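Local coordinates for putative diflavin flavoprotein A 5 (Nostoc sp. PCC 7120, PDB 4FEK), which probably carries electrons from NADH to oxygen, reducing it to water, and is represented here by its N-terminal metallo-beta-lactamase-like domain, at residues 58-63 against 89-94; 76-81 against 103-108; 82-87 against 158-163; 142-147 against 162-167. All coordinates share one frame; numbering follows the deposited sequence.

Contact 1 of 4, residues 58-63 against 89-94. With PO4 (phosphate ion), chain E.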
loop_
_atom_site.group_PDB
_atom_site.type_symbol
_atom_site.label_atom_id
_atom_site.label_comp_id
_atom_site.label_asym_id
_atom_site.label_seq_id
_atom_site.Cartn_x
_atom_site.Cartn_y
_atom_site.Cartn_z
ATOM N N PRO A 58 -6.612 1.922 2.884
ATOM C CA PRO A 58 -7.117 2.001 4.272
ATOM C C PRO A 58 -6.706 0.739 5.057
ATOM O O PRO A 58 -6.750 -0.355 4.488
ATOM C CB PRO A 58 -8.645 2.005 4.100
ATOM C CG PRO A 58 -8.895 2.378 2.663
ATOM C CD PRO A 58 -7.705 1.828 1.896
ATOM N N PRO A 59 -6.307 0.889 6.324
ATOM C CA PRO A 59 -5.723 -0.213 7.108
ATOM C C PRO A 59 -6.726 -1.256 7.610
ATOM O O PRO A 59 -7.943 -1.101 7.437
ATOM C CB PRO A 59 -5.100 0.507 8.298
ATOM C CG PRO A 59 -5.985 1.730 8.464
ATOM C CD PRO A 59 -6.270 2.167 7.064
ATOM N N VAL A 60 -6.204 -2.301 8.253
ATOM C CA VAL A 60 -7.030 -3.395 8.791
ATOM C C VAL A 60 -7.892 -2.930 9.951
ATOM O O VAL A 60 -7.661 -1.843 10.491
ATOM C CB VAL A 60 -6.160 -4.560 9.292
ATOM C CG1 VAL A 60 -5.344 -5.144 8.135
ATOM C CG2 VAL A 60 -5.264 -4.105 10.435
ATOM N N GLU A 61 -8.858 -3.769 10.352
ATOM C CA GLU A 61 -9.813 -3.409 11.416
ATOM C C GLU A 61 -9.127 -2.917 12.692
ATOM O O GLU A 61 -9.631 -2.029 13.389
ATOM C CB GLU A 61 -10.768 -4.576 11.746
ATOM C CG GLU A 61 -11.761 -4.231 12.879
ATOM C CD GLU A 61 -12.917 -5.203 13.013
ATOM O OE1 GLU A 61 -12.774 -6.372 12.598
ATOM O OE2 GLU A 61 -13.976 -4.788 13.534
ATOM N N SER A 62 -7.954 -3.474 12.972
ATOM C CA SER A 62 -7.241 -3.184 14.209
ATOM C C SER A 62 -6.906 -1.695 14.351
ATOM O O SER A 62 -6.845 -1.154 15.466
ATOM C CB SER A 62 -5.971 -4.037 14.284
ATOM O OG SER A 62 -5.216 -3.711 15.436
ATOM N N PHE A 63 -6.711 -1.038 13.212
ATOM C CA PHE A 63 -6.375 0.388 13.157
ATOM C C PHE A 63 -7.572 1.248 12.713
ATOM O O PHE A 63 -7.455 2.468 12.590
ATOM C CB PHE A 63 -5.269 0.607 12.136
ATOM C CG PHE A 63 -3.895 0.248 12.619
ATOM C CD1 PHE A 63 -3.406 0.748 13.819
ATOM C CD2 PHE A 63 -3.064 -0.547 11.836
ATOM C CE1 PHE A 63 -2.119 0.450 14.240
ATOM C CE2 PHE A 63 -1.775 -0.860 12.265
ATOM C CZ PHE A 63 -1.312 -0.350 13.470
ATOM N N SER A 89 -7.795 -8.059 1.202
ATOM C CA SER A 89 -7.806 -8.963 2.352
ATOM C C SER A 89 -9.087 -8.762 3.145
ATOM O O SER A 89 -9.508 -7.622 3.366
ATOM C CB SER A 89 -6.602 -8.719 3.269
ATOM O OG SER A 89 -5.424 -9.299 2.722
ATOM N N PRO A 90 -9.704 -9.865 3.572
ATOM C CA PRO A 90 -10.960 -9.815 4.323
ATOM C C PRO A 90 -10.840 -9.046 5.636
ATOM O O PRO A 90 -11.846 -8.503 6.089
ATOM C CB PRO A 90 -11.305 -11.295 4.557
ATOM C CG PRO A 90 -10.091 -12.060 4.190
ATOM C CD PRO A 90 -9.324 -11.242 3.209
ATOM N N ASN A 91 -9.654 -8.948 6.233
ATOM C CA ASN A 91 -9.578 -8.182 7.477
ATOM C C ASN A 91 -9.627 -6.653 7.257
ATOM O O ASN A 91 -9.582 -5.877 8.208
ATOM C CB ASN A 91 -8.382 -8.603 8.325
ATOM C CG ASN A 91 -7.076 -8.417 7.597
ATOM O OD1 ASN A 91 -7.048 -7.839 6.509
ATOM N ND2 ASN A 91 -5.981 -8.903 8.187
ATOM N N ARG A 92 -9.733 -6.226 5.999
ATOM C CA ARG A 92 -9.924 -4.809 5.696
ATOM C C ARG A 92 -11.400 -4.479 5.490
ATOM O O ARG A 92 -11.764 -3.306 5.415
ATOM C CB ARG A 92 -9.167 -4.423 4.437
ATOM C CG ARG A 92 -7.731 -4.925 4.412
ATOM C CD ARG A 92 -6.766 -3.820 4.727
ATOM N NE ARG A 92 -5.379 -4.294 4.756
ATOM C CZ ARG A 92 -4.330 -3.540 4.464
ATOM N NH1 ARG A 92 -4.507 -2.271 4.093
ATOM N NH2 ARG A 92 -3.106 -4.053 4.532
ATOM N N ILE A 93 -12.230 -5.510 5.368
ATOM C CA ILE A 93 -13.653 -5.303 5.088
ATOM C C ILE A 93 -14.340 -4.350 6.085
ATOM O O ILE A 93 -15.067 -3.449 5.661
ATOM C CB ILE A 93 -14.436 -6.627 4.964
ATOM C CG1 ILE A 93 -13.908 -7.445 3.787
ATOM C CG2 ILE A 93 -15.941 -6.353 4.819
ATOM C CD1 ILE A 93 -13.944 -6.692 2.487
ATOM N N PRO A 94 -14.115 -4.539 7.406
ATOM C CA PRO A 94 -14.766 -3.596 8.332
ATOM C C PRO A 94 -14.372 -2.132 8.090
ATOM O O PRO A 94 -15.210 -1.237 8.210
ATOM C CB PRO A 94 -14.288 -4.070 9.709
ATOM C CG PRO A 94 -14.038 -5.559 9.512
ATOM C CD PRO A 94 -13.495 -5.680 8.119
HETATM P P PO4 E . -3.489 -7.686 5.470
HETATM O O1 PO4 E . -4.801 -6.893 5.492
HETATM O O2 PO4 E . -3.596 -8.740 6.520
HETATM O O3 PO4 E . -3.394 -8.299 4.101
HETATM O O4 PO4 E . -2.361 -6.732 5.782
#
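In the phosphate pocket of this metallo-beta-lactamase-like domain, Arg92 reaches across to Pro58 and Val60. The loop from His87 to Arg92 runs His-x-Ser-x-Asn-Arg, at the place where diiron relatives of the fold usually carry the iron-binding His-x-Glu-x-Asp-His motif; here a phosphate ion, probably from the crystallisation liquor, sits beside it. The Arg92 chain bends at its second torsion (chi2 -103°), which brings the guanidinium alongside Pro58 and Pro59, with Pro58 O near its edge. NH1 donates to Pro58 O at 3.0 Å, from above the carbonyl plane. The other edge of the group serves the phosphate: Arg92 NE meets O1 at 2.8 Å along an almost straight bond (176°), and Arg92 NH2 meets O4 at 3.0 Å. Backbone and ligand thus fix the rotation of the guanidinium together, while Val60 N lies over one of its faces. Ser89 OG donates to O3 and Asn91 ND2 to O2, and Lys174 and His87 add further bonds to the ion. Val60 brings its CG1 methyl to 3.5 Å from Arg92 NE, and the same methyl lies 3.2 Å from phosphate O1. One backbone bond ties the start of helix 61-74 to the 3-10 turn 90-92: Glu61 N donates to Asn91 O at 3.1 Å, nearly along the C=O axis. Beyond it Pro59 O accepts from Thr95 OG1. At the solvent side the extended Glu61 chain crosses the Pro94 ring at about a right angle, with Glu61 OE1 3.4 Å from Pro94 CG.

Contact 2 of 4, residues 76-81 against 103-108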
loop_
_atom_site.group_PDB
_atom_site.type_symbol
_atom_site.label_atom_id
_atom_site.label_comp_id
_atom_site.label_asym_id
_atom_site.label_seq_id
_atom_site.Cartn_x
_atom_site.Cartn_y
_atom_site.Cartn_z
ATOM N N ASN A 76 -12.332 16.069 3.897
ATOM C CA ASN A 76 -13.778 16.081 4.007
ATOM C C ASN A 76 -14.276 14.833 3.318
ATOM O O ASN A 76 -14.147 14.705 2.097
ATOM C CB ASN A 76 -14.334 17.339 3.315
ATOM C CG ASN A 76 -15.847 17.441 3.382
ATOM O OD1 ASN A 76 -16.542 16.493 3.751
ATOM N ND2 ASN A 76 -16.370 18.606 3.005
ATOM N N LEU A 77 -14.848 13.910 4.084
ATOM C CA LEU A 77 -15.227 12.617 3.526
ATOM C C LEU A 77 -16.309 12.740 2.454
ATOM O O LEU A 77 -16.484 11.843 1.629
ATOM C CB LEU A 77 -15.638 11.627 4.622
ATOM C CG LEU A 77 -14.534 11.286 5.633
ATOM C CD1 LEU A 77 -14.846 10.003 6.368
ATOM C CD2 LEU A 77 -13.191 11.180 4.970
ATOM N N LYS A 78 -17.028 13.854 2.445
ATOM C CA LYS A 78 -18.024 14.045 1.401
ATOM C C LYS A 78 -17.370 14.417 0.070
ATOM O O LYS A 78 -18.004 14.375 -0.977
ATOM C CB LYS A 78 -19.079 15.072 1.827
ATOM C CG LYS A 78 -20.052 14.518 2.858
ATOM C CD LYS A 78 -20.596 13.158 2.414
ATOM C CE LYS A 78 -21.517 13.298 1.198
ATOM N NZ LYS A 78 -21.867 11.990 0.582
ATOM N N LYS A 79 -16.089 14.751 0.125
ATOM C CA LYS A 79 -15.317 15.124 -1.052
ATOM C C LYS A 79 -14.464 13.964 -1.579
ATOM O O LYS A 79 -13.676 14.125 -2.514
ATOM C CB LYS A 79 -14.414 16.317 -0.725
ATOM C CG LYS A 79 -14.933 17.645 -1.244
ATOM C CD LYS A 79 -14.899 18.727 -0.171
ATOM C CE LYS A 79 -13.480 19.060 0.266
ATOM N NZ LYS A 79 -13.485 20.142 1.298
ATOM N N LEU A 80 -14.616 12.799 -0.968
ATOM C CA LEU A 80 -13.802 11.652 -1.312
ATOM C C LEU A 80 -14.364 10.994 -2.573
ATOM O O LEU A 80 -15.568 10.745 -2.666
ATOM C CB LEU A 80 -13.790 10.681 -0.131
ATOM C CG LEU A 80 -13.058 9.358 -0.264
ATOM C CD1 LEU A 80 -11.637 9.568 -0.801
ATOM C CD2 LEU A 80 -13.047 8.677 1.105
ATOM N N ASP A 81 -13.496 10.714 -3.545
ATOM C CA ASP A 81 -13.935 10.155 -4.831
ATOM C C ASP A 81 -13.556 8.679 -4.996
ATOM O O ASP A 81 -14.370 7.848 -5.443
ATOM C CB ASP A 81 -13.319 10.953 -5.989
ATOM C CG ASP A 81 -13.736 12.423 -5.982
ATOM O OD1 ASP A 81 -14.847 12.714 -6.460
ATOM O OD2 ASP A 81 -12.960 13.281 -5.499
ATOM N N ALA A 103 -18.941 7.752 3.449
ATOM C CA ALA A 103 -18.741 8.337 2.128
ATOM C C ALA A 103 -19.333 7.413 1.080
ATOM O O ALA A 103 -18.600 6.718 0.360
ATOM C CB ALA A 103 -17.263 8.550 1.869
ATOM N N PRO A 104 -20.668 7.400 0.987
ATOM C CA PRO A 104 -21.388 6.411 0.175
ATOM C C PRO A 104 -21.138 6.590 -1.317
ATOM O O PRO A 104 -21.422 5.683 -2.095
ATOM C CB PRO A 104 -22.863 6.685 0.503
ATOM C CG PRO A 104 -22.844 7.617 1.709
ATOM C CD PRO A 104 -21.577 8.379 1.607
ATOM N N GLN A 105 -20.613 7.751 -1.687
ATOM C CA GLN A 105 -20.305 8.084 -3.075
ATOM C C GLN A 105 -18.966 7.506 -3.607
ATOM O O GLN A 105 -18.694 7.581 -4.805
ATOM C CB GLN A 105 -20.295 9.607 -3.248
ATOM C CG GLN A 105 -18.979 10.294 -2.860
ATOM C CD GLN A 105 -18.831 10.539 -1.362
ATOM O OE1 GLN A 105 -19.732 10.255 -0.583
ATOM N NE2 GLN A 105 -17.683 11.072 -0.960
ATOM N N ILE A 106 -18.133 6.945 -2.735
ATOM C CA ILE A 106 -16.799 6.500 -3.172
ATOM C C ILE A 106 -16.821 5.434 -4.262
ATOM O O ILE A 106 -17.751 4.628 -4.363
ATOM C CB ILE A 106 -15.964 5.950 -2.016
ATOM C CG1 ILE A 106 -16.700 4.801 -1.334
ATOM C CG2 ILE A 106 -15.657 7.030 -1.036
ATOM C CD1 ILE A 106 -15.948 4.237 -0.114
ATOM N N THR A 107 -15.773 5.432 -5.076
ATOM C CA THR A 107 -15.580 4.364 -6.042
ATOM C C THR A 107 -14.323 3.613 -5.661
ATOM O O THR A 107 -13.280 4.209 -5.388
ATOM C CB THR A 107 -15.476 4.885 -7.487
ATOM O OG1 THR A 107 -16.743 5.419 -7.870
ATOM C CG2 THR A 107 -15.109 3.744 -8.448
ATOM N N PHE A 108 -14.460 2.300 -5.577
ATOM C CA PHE A 108 -13.333 1.426 -5.326
ATOM C C PHE A 108 -12.553 1.204 -6.613
ATOM O O PHE A 108 -13.136 0.950 -7.673
ATOM C CB PHE A 108 -13.824 0.100 -4.744
ATOM C CG PHE A 108 -14.314 0.220 -3.342
ATOM C CD1 PHE A 108 -15.669 0.349 -3.073
ATOM C CD2 PHE A 108 -13.414 0.265 -2.291
ATOM C CE1 PHE A 108 -16.117 0.489 -1.774
ATOM C CE2 PHE A 108 -13.849 0.404 -0.995
ATOM C CZ PHE A 108 -15.210 0.515 -0.730
HETATM O O HOH W 1 -16.543 8.364 -6.644
#
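Gln105 turns its side chain onto the backbone of Leu77 and Leu80, and its amide makes most of the polar joint. CG takes the position between the backbone N and the carbonyl carbon (chi1 83°), and a bend at chi2 then brings the amide to the carbonyls of Leu77 and Leu80. NE2 spends both hydrogens there: one goes to Leu77 O at 3.0 Å, in the plane of the amide, the other to Leu80 O at 2.7 Å, on a lone pair of that carbonyl. OE1, at the other corner, takes Lys78 NZ at 3.0 Å from above its carbonyl plane; the lysine reaches it because its chain is bent at chi2 and chi3, which also brings NZ against the ring of Pro104. On the apolar side Leu80 CG meets Ile106 CG2 at 3.6 Å, and Leu80 CD2 lies 4.3 Å from Ala103 CB. Thr107 N donates to Asp81 O at 2.8 Å, while the Asp81 carboxylate turns away to Thr53 N. A water donates to Asp81 O and Gln105 O and accepts from Thr107 OG1, so Asp81 O has two donors. The type I turn 103-106 thus starts strand 107-111 beside strand 80-84, closing the parallel beta-alpha-beta crossover through helix 93-102.

Contact 3 of 4, residues 82-87 against 158-163; sequences YVILGH and AGLCTY. With PO4 (phosphate ion), chain E.
Gly86 O is gripped by two groups, from Gly159 and Leu160, where strand 160-164 begins: Leu160 N donates to it at 2.8 Å, from above the carbonyl plane, and Gly159 CA adds a C-H...O contact at 3.3 Å. In return Gly86 CA approaches Leu160 O at 3.6 Å, a second C-H...O contact between the same two backbones. A water bridges next to this joint, donating to Leu85 O at 2.8 Å and to Ala158 O at 2.7 Å, so both buried carbonyl oxygens receive a hydrogen bond. The side chains fill in behind. Leu160 holds CG anti to its backbone N (chi1 180°), and its CD2 methyl lies 3.5 Å from Leu85 O and more loosely against Ile84 CG2. The same methyl of Ile84 meets the hydroxyl of Thr162, with CG2 to OG1 3.7 Å. Leu146 and Phe148 of the neighbouring strand 145-150 continue this apolar layer between the two sheets of the sandwich. Past the joint His87 points its ring the other way: ND1 is bonded to Asp173 OD2, Trp156 stacks edge-to-face with the ring, and NE2 donates to phosphate O3 at 3.0 Å. The backbone hydrogen bond and the water therefore anchor the loop that leaves strand 80-84 just before His87, and the bond from ND1 to Asp173 probably helps to set which edge of the imidazole faces the phosphate.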
loop_
_atom_site.group_PDB
_atom_site.type_symbol
_atom_site.label_atom_id
_atom_site.label_comp_id
_atom_site.label_asym_id
_atom_site.label_seq_id
_atom_site.Cartn_x
_atom_site.Cartn_y
_atom_site.Cartn_z
ATOM N N TYR A 82 -12.314 8.367 -4.643
ATOM C CA TYR A 82 -11.754 7.051 -4.905
ATOM C C TYR A 82 -11.051 6.479 -3.687
ATOM O O TYR A 82 -10.413 7.200 -2.905
ATOM C CB TYR A 82 -10.765 7.087 -6.090
ATOM C CG TYR A 82 -11.356 7.627 -7.368
ATOM C CD1 TYR A 82 -12.268 6.885 -8.103
ATOM C CD2 TYR A 82 -11.002 8.877 -7.835
ATOM C CE1 TYR A 82 -12.818 7.390 -9.282
ATOM C CE2 TYR A 82 -11.542 9.387 -8.998
ATOM C CZ TYR A 82 -12.441 8.642 -9.717
ATOM O OH TYR A 82 -12.971 9.170 -10.868
ATOM N N VAL A 83 -11.199 5.167 -3.540
ATOM C CA VAL A 83 -10.444 4.374 -2.573
ATOM C C VAL A 83 -9.681 3.340 -3.430
ATOM O O VAL A 83 -10.296 2.466 -4.053
ATOM C CB VAL A 83 -11.378 3.658 -1.565
ATOM C CG1 VAL A 83 -10.579 2.770 -0.636
ATOM C CG2 VAL A 83 -12.180 4.709 -0.745
ATOM N N ILE A 84 -8.359 3.465 -3.480
ATOM C CA ILE A 84 -7.536 2.553 -4.289
ATOM C C ILE A 84 -6.925 1.446 -3.419
ATOM O O ILE A 84 -6.362 1.719 -2.353
ATOM C CB ILE A 84 -6.446 3.316 -5.024
ATOM C CG1 ILE A 84 -7.095 4.331 -5.982
ATOM C CG2 ILE A 84 -5.487 2.338 -5.758
ATOM C CD1 ILE A 84 -6.186 5.447 -6.419
ATOM N N LEU A 85 -7.051 0.206 -3.880
ATOM C CA LEU A 85 -6.599 -0.962 -3.124
ATOM C C LEU A 85 -5.362 -1.577 -3.752
ATOM O O LEU A 85 -5.378 -1.953 -4.936
ATOM C CB LEU A 85 -7.699 -2.014 -3.103
ATOM C CG LEU A 85 -9.053 -1.565 -2.564
ATOM C CD1 LEU A 85 -9.943 -2.775 -2.424
ATOM C CD2 LEU A 85 -8.842 -0.878 -1.229
ATOM N N GLY A 86 -4.304 -1.735 -2.963
ATOM C CA GLY A 86 -3.093 -2.359 -3.480
ATOM C C GLY A 86 -3.212 -3.886 -3.515
ATOM O O GLY A 86 -2.382 -4.565 -4.111
ATOM N N HIS A 87 -4.216 -4.415 -2.823
ATOM C CA HIS A 87 -4.537 -5.857 -2.810
ATOM C C HIS A 87 -5.833 -6.014 -2.036
ATOM O O HIS A 87 -6.350 -5.019 -1.522
ATOM C CB HIS A 87 -3.427 -6.680 -2.140
ATOM C CG HIS A 87 -3.380 -6.540 -0.654
ATOM N ND1 HIS A 87 -2.747 -5.493 -0.023
ATOM C CD2 HIS A 87 -3.889 -7.319 0.331
ATOM C CE1 HIS A 87 -2.873 -5.626 1.285
ATOM N NE2 HIS A 87 -3.551 -6.735 1.524
ATOM N N ALA A 158 -4.655 -9.863 -6.700
ATOM C CA ALA A 158 -5.080 -8.510 -7.024
ATOM C C ALA A 158 -4.017 -7.467 -6.664
ATOM O O ALA A 158 -4.318 -6.274 -6.530
ATOM C CB ALA A 158 -6.414 -8.196 -6.302
ATOM N N GLY A 159 -2.779 -7.919 -6.481
ATOM C CA GLY A 159 -1.674 -7.007 -6.205
ATOM C C GLY A 159 -1.590 -5.910 -7.244
ATOM O O GLY A 159 -1.675 -6.174 -8.430
ATOM N N LEU A 160 -1.451 -4.664 -6.795
ATOM C CA LEU A 160 -1.488 -3.530 -7.707
ATOM C C LEU A 160 -0.548 -2.458 -7.197
ATOM O O LEU A 160 -0.588 -2.127 -6.010
ATOM C CB LEU A 160 -2.913 -2.930 -7.719
ATOM C CG LEU A 160 -3.196 -1.714 -8.603
ATOM C CD1 LEU A 160 -3.154 -2.141 -10.073
ATOM C CD2 LEU A 160 -4.576 -1.123 -8.276
ATOM N N CYS A 161 0.300 -1.935 -8.077
ATOM C CA CYS A 161 1.067 -0.720 -7.810
ATOM C C CYS A 161 0.414 0.442 -8.548
ATOM O O CYS A 161 -0.156 0.251 -9.621
ATOM C CB CYS A 161 2.518 -0.866 -8.304
ATOM S SG CYS A 161 3.520 -1.979 -7.291
ATOM N N THR A 162 0.501 1.636 -7.970
ATOM C CA THR A 162 -0.076 2.831 -8.562
ATOM C C THR A 162 0.996 3.890 -8.619
ATOM O O THR A 162 1.729 4.066 -7.658
ATOM C CB THR A 162 -1.211 3.392 -7.700
ATOM O OG1 THR A 162 -2.162 2.362 -7.444
ATOM C CG2 THR A 162 -1.902 4.569 -8.435
ATOM N N TYR A 163 1.095 4.582 -9.750
ATOM C CA TYR A 163 2.141 5.577 -9.943
ATOM C C TYR A 163 1.521 6.943 -10.257
ATOM O O TYR A 163 0.719 7.066 -11.169
ATOM C CB TYR A 163 3.064 5.127 -11.076
ATOM C CG TYR A 163 4.168 6.095 -11.452
ATOM C CD1 TYR A 163 5.291 6.246 -10.651
ATOM C CD2 TYR A 163 4.099 6.833 -12.629
ATOM C CE1 TYR A 163 6.320 7.116 -11.011
ATOM C CE2 TYR A 163 5.123 7.715 -12.999
ATOM C CZ TYR A 163 6.226 7.846 -12.181
ATOM O OH TYR A 163 7.241 8.705 -12.536
HETATM P P PO4 E . -3.489 -7.686 5.470
HETATM O O1 PO4 E . -4.801 -6.893 5.492
HETATM O O2 PO4 E . -3.596 -8.740 6.520
HETATM O O3 PO4 E . -3.394 -8.299 4.101
HETATM O O4 PO4 E . -2.361 -6.732 5.782
HETATM O O HOH W 2 -6.242 -4.359 -6.099
#

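Contact 4 of 4, residues 142-147 against 162-167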
loop_
_atom_site.group_PDB
_atom_site.type_symbol
_atom_site.label_atom_id
_atom_site.label_comp_id
_atom_site.label_asym_id
_atom_site.label_seq_id
_atom_site.Cartn_x
_atom_site.Cartn_y
_atom_site.Cartn_z
ATOM N N LYS A 142 -4.993 18.487 -11.803
ATOM C CA LYS A 142 -3.789 19.206 -11.372
ATOM C C LYS A 142 -2.478 18.477 -11.701
ATOM O O LYS A 142 -1.429 18.729 -11.083
ATOM C CB LYS A 142 -3.879 19.553 -9.878
ATOM C CG LYS A 142 -5.035 20.504 -9.571
ATOM C CD LYS A 142 -5.332 20.599 -8.076
ATOM C CE LYS A 142 -6.529 21.521 -7.812
ATOM N NZ LYS A 142 -6.673 21.864 -6.355
ATOM N N GLY A 143 -2.551 17.569 -12.669
ATOM C CA GLY A 143 -1.390 16.824 -13.108
ATOM C C GLY A 143 -1.310 15.428 -12.520
ATOM O O GLY A 143 -0.507 14.614 -12.967
ATOM N N HIS A 144 -2.149 15.144 -11.529
ATOM C CA HIS A 144 -2.098 13.861 -10.830
ATOM C C HIS A 144 -2.794 12.784 -11.634
ATOM O O HIS A 144 -3.922 12.393 -11.326
ATOM C CB HIS A 144 -2.678 13.970 -9.420
ATOM C CG HIS A 144 -1.902 14.888 -8.532
ATOM N ND1 HIS A 144 -0.813 14.470 -7.795
ATOM C CD2 HIS A 144 -2.033 16.215 -8.292
ATOM C CE1 HIS A 144 -0.318 15.498 -7.129
ATOM N NE2 HIS A 144 -1.034 16.570 -7.423
ATOM N N VAL A 145 -2.129 12.351 -12.699
ATOM C CA VAL A 145 -2.601 11.238 -13.496
ATOM C C VAL A 145 -2.007 9.965 -12.896
ATOM O O VAL A 145 -0.789 9.847 -12.744
ATOM C CB VAL A 145 -2.165 11.368 -14.957
ATOM C CG1 VAL A 145 -2.702 10.199 -15.774
ATOM C CG2 VAL A 145 -2.628 12.704 -15.543
ATOM N N LEU A 146 -2.874 9.027 -12.540
ATOM C CA LEU A 146 -2.447 7.766 -11.943
ATOM C C LEU A 146 -2.295 6.684 -12.997
ATOM O O LEU A 146 -3.228 6.429 -13.756
ATOM C CB LEU A 146 -3.490 7.304 -10.929
ATOM C CG LEU A 146 -3.289 7.745 -9.481
ATOM C CD1 LEU A 146 -2.578 9.056 -9.402
ATOM C CD2 LEU A 146 -4.613 7.767 -8.728
ATOM N N LYS A 147 -1.123 6.051 -13.040
ATOM C CA LYS A 147 -0.902 4.878 -13.884
ATOM C C LYS A 147 -1.011 3.641 -12.998
ATOM O O LYS A 147 -0.601 3.681 -11.842
ATOM C CB LYS A 147 0.480 4.939 -14.528
ATOM C CG LYS A 147 0.687 6.198 -15.383
ATOM C CD LYS A 147 1.910 6.072 -16.285
ATOM C CE LYS A 147 1.896 7.129 -17.391
ATOM N NZ LYS A 147 3.109 7.035 -18.255
ATOM N N THR A 162 0.501 1.636 -7.970
ATOM C CA THR A 162 -0.076 2.831 -8.562
ATOM C C THR A 162 0.996 3.890 -8.619
ATOM O O THR A 162 1.729 4.066 -7.658
ATOM C CB THR A 162 -1.211 3.392 -7.700
ATOM O OG1 THR A 162 -2.162 2.362 -7.444
ATOM C CG2 THR A 162 -1.902 4.569 -8.435
ATOM N N TYR A 163 1.095 4.582 -9.750
ATOM C CA TYR A 163 2.141 5.577 -9.943
ATOM C C TYR A 163 1.521 6.943 -10.257
ATOM O O TYR A 163 0.719 7.066 -11.169
ATOM C CB TYR A 163 3.064 5.127 -11.076
ATOM C CG TYR A 163 4.168 6.095 -11.452
ATOM C CD1 TYR A 163 5.291 6.246 -10.651
ATOM C CD2 TYR A 163 4.099 6.833 -12.629
ATOM C CE1 TYR A 163 6.320 7.116 -11.011
ATOM C CE2 TYR A 163 5.123 7.715 -12.999
ATOM C CZ TYR A 163 6.226 7.846 -12.181
ATOM O OH TYR A 163 7.241 8.705 -12.536
ATOM N N ASP A 164 1.889 7.954 -9.482
ATOM C CA ASP A 164 1.374 9.301 -9.709
ATOM C C ASP A 164 2.416 10.028 -10.535
ATOM O O ASP A 164 3.501 10.302 -10.063
ATOM C CB ASP A 164 1.119 10.011 -8.381
ATOM C CG ASP A 164 0.571 11.440 -8.559
ATOM O OD1 ASP A 164 0.690 12.016 -9.659
ATOM O OD2 ASP A 164 0.028 11.990 -7.571
ATOM N N VAL A 165 2.084 10.304 -11.784
ATOM C CA VAL A 165 3.060 10.912 -12.697
ATOM C C VAL A 165 3.509 12.298 -12.203
ATOM O O VAL A 165 4.656 12.682 -12.405
ATOM C CB VAL A 165 2.540 10.976 -14.146
ATOM C CG1 VAL A 165 2.210 9.576 -14.650
ATOM C CG2 VAL A 165 1.322 11.860 -14.237
ATOM N N GLN A 166 2.630 13.018 -11.505
ATOM C CA GLN A 166 2.965 14.365 -11.035
ATOM C C GLN A 166 4.083 14.371 -9.984
ATOM O O GLN A 166 4.991 15.188 -10.025
ATOM C CB GLN A 166 1.724 15.064 -10.466
ATOM C CG GLN A 166 2.021 16.435 -9.894
ATOM C CD GLN A 166 2.499 17.402 -10.958
ATOM O OE1 GLN A 166 1.957 17.437 -12.066
ATOM N NE2 GLN A 166 3.528 18.182 -10.636
ATOM N N THR A 167 4.005 13.452 -9.035
ATOM C CA THR A 167 4.927 13.444 -7.917
ATOM C C THR A 167 6.008 12.357 -8.071
ATOM O O THR A 167 6.969 12.312 -7.297
ATOM C CB THR A 167 4.159 13.185 -6.613
ATOM O OG1 THR A 167 3.599 11.862 -6.653
ATOM C CG2 THR A 167 3.015 14.201 -6.436
#
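His144 and Asp164 form the side-chain hydrogen bond of this contact: ND1 donates to OD2 at 2.6 Å, almost straight (173°). Asp164 holds CG anti to its backbone N (chi1 -180°), which carries the carboxylate toward His144. The acceptor uses its syn lone pair and lies in the ring plane, although ring and carboxylate planes are turned 67° apart. The other oxygen, Asp164 OD1, accepts from Gln166 N at 2.9 Å and so closes an Asx turn, while His144 NE2 is bonded to Asn17. Backbone pairing comes next. Lys147 N to Tyr163 O and Tyr163 N to Lys147 O, both 2.8 Å, make the antiparallel hydrogen-bonded pair; Val165 N then donates to Val145 O at 3.1 Å. Leu146 with Asp164 is the non-hydrogen-bonded pair. Among the nonpolar contacts, Gln166 lays CG over one face of the His144 ring, 4.0 Å from its centroid, a CH-pi contact, and Thr167 CG2 touches the ring edge. Leu146 CG packs on Thr162 CG2 at 3.6 Å, on the side facing Ile84. On the face of Lys147 and Tyr163 the extended Lys147 chain crosses Val165 CG1 at about a right angle; Val145 CB meets Val165 CG2 at 3.6 Å. Strands 145-150 and 160-164 pair in this way as a beta hairpin, within the second sheet of the alpha-beta/beta-alpha sandwich of metallo-beta-lactamase-like domains.

Contacts 1 and 3 meet at the phosphate pocket: their centres are 15 Å apart, both bond the ion, and Arg92 NH2 packs 3.6 Å from His87 CE1. Contact 2 lies at the other end of strand 80-84, its centre 17 Å from that of contact 3, and reaches it through a probable hydrogen bond from Val83 N to Thr107 O within the first sheet. Contact 4 shares Thr162 and Tyr163 with contact 3. There Ile84 CD1 touches Leu146 CD2 at 3.6 Å, sheet against sheet. Contact 3 thus touches each of the other three, while contacts 1 and 4, with centres 26 Å apart, lie on opposite sides of the chain's centre.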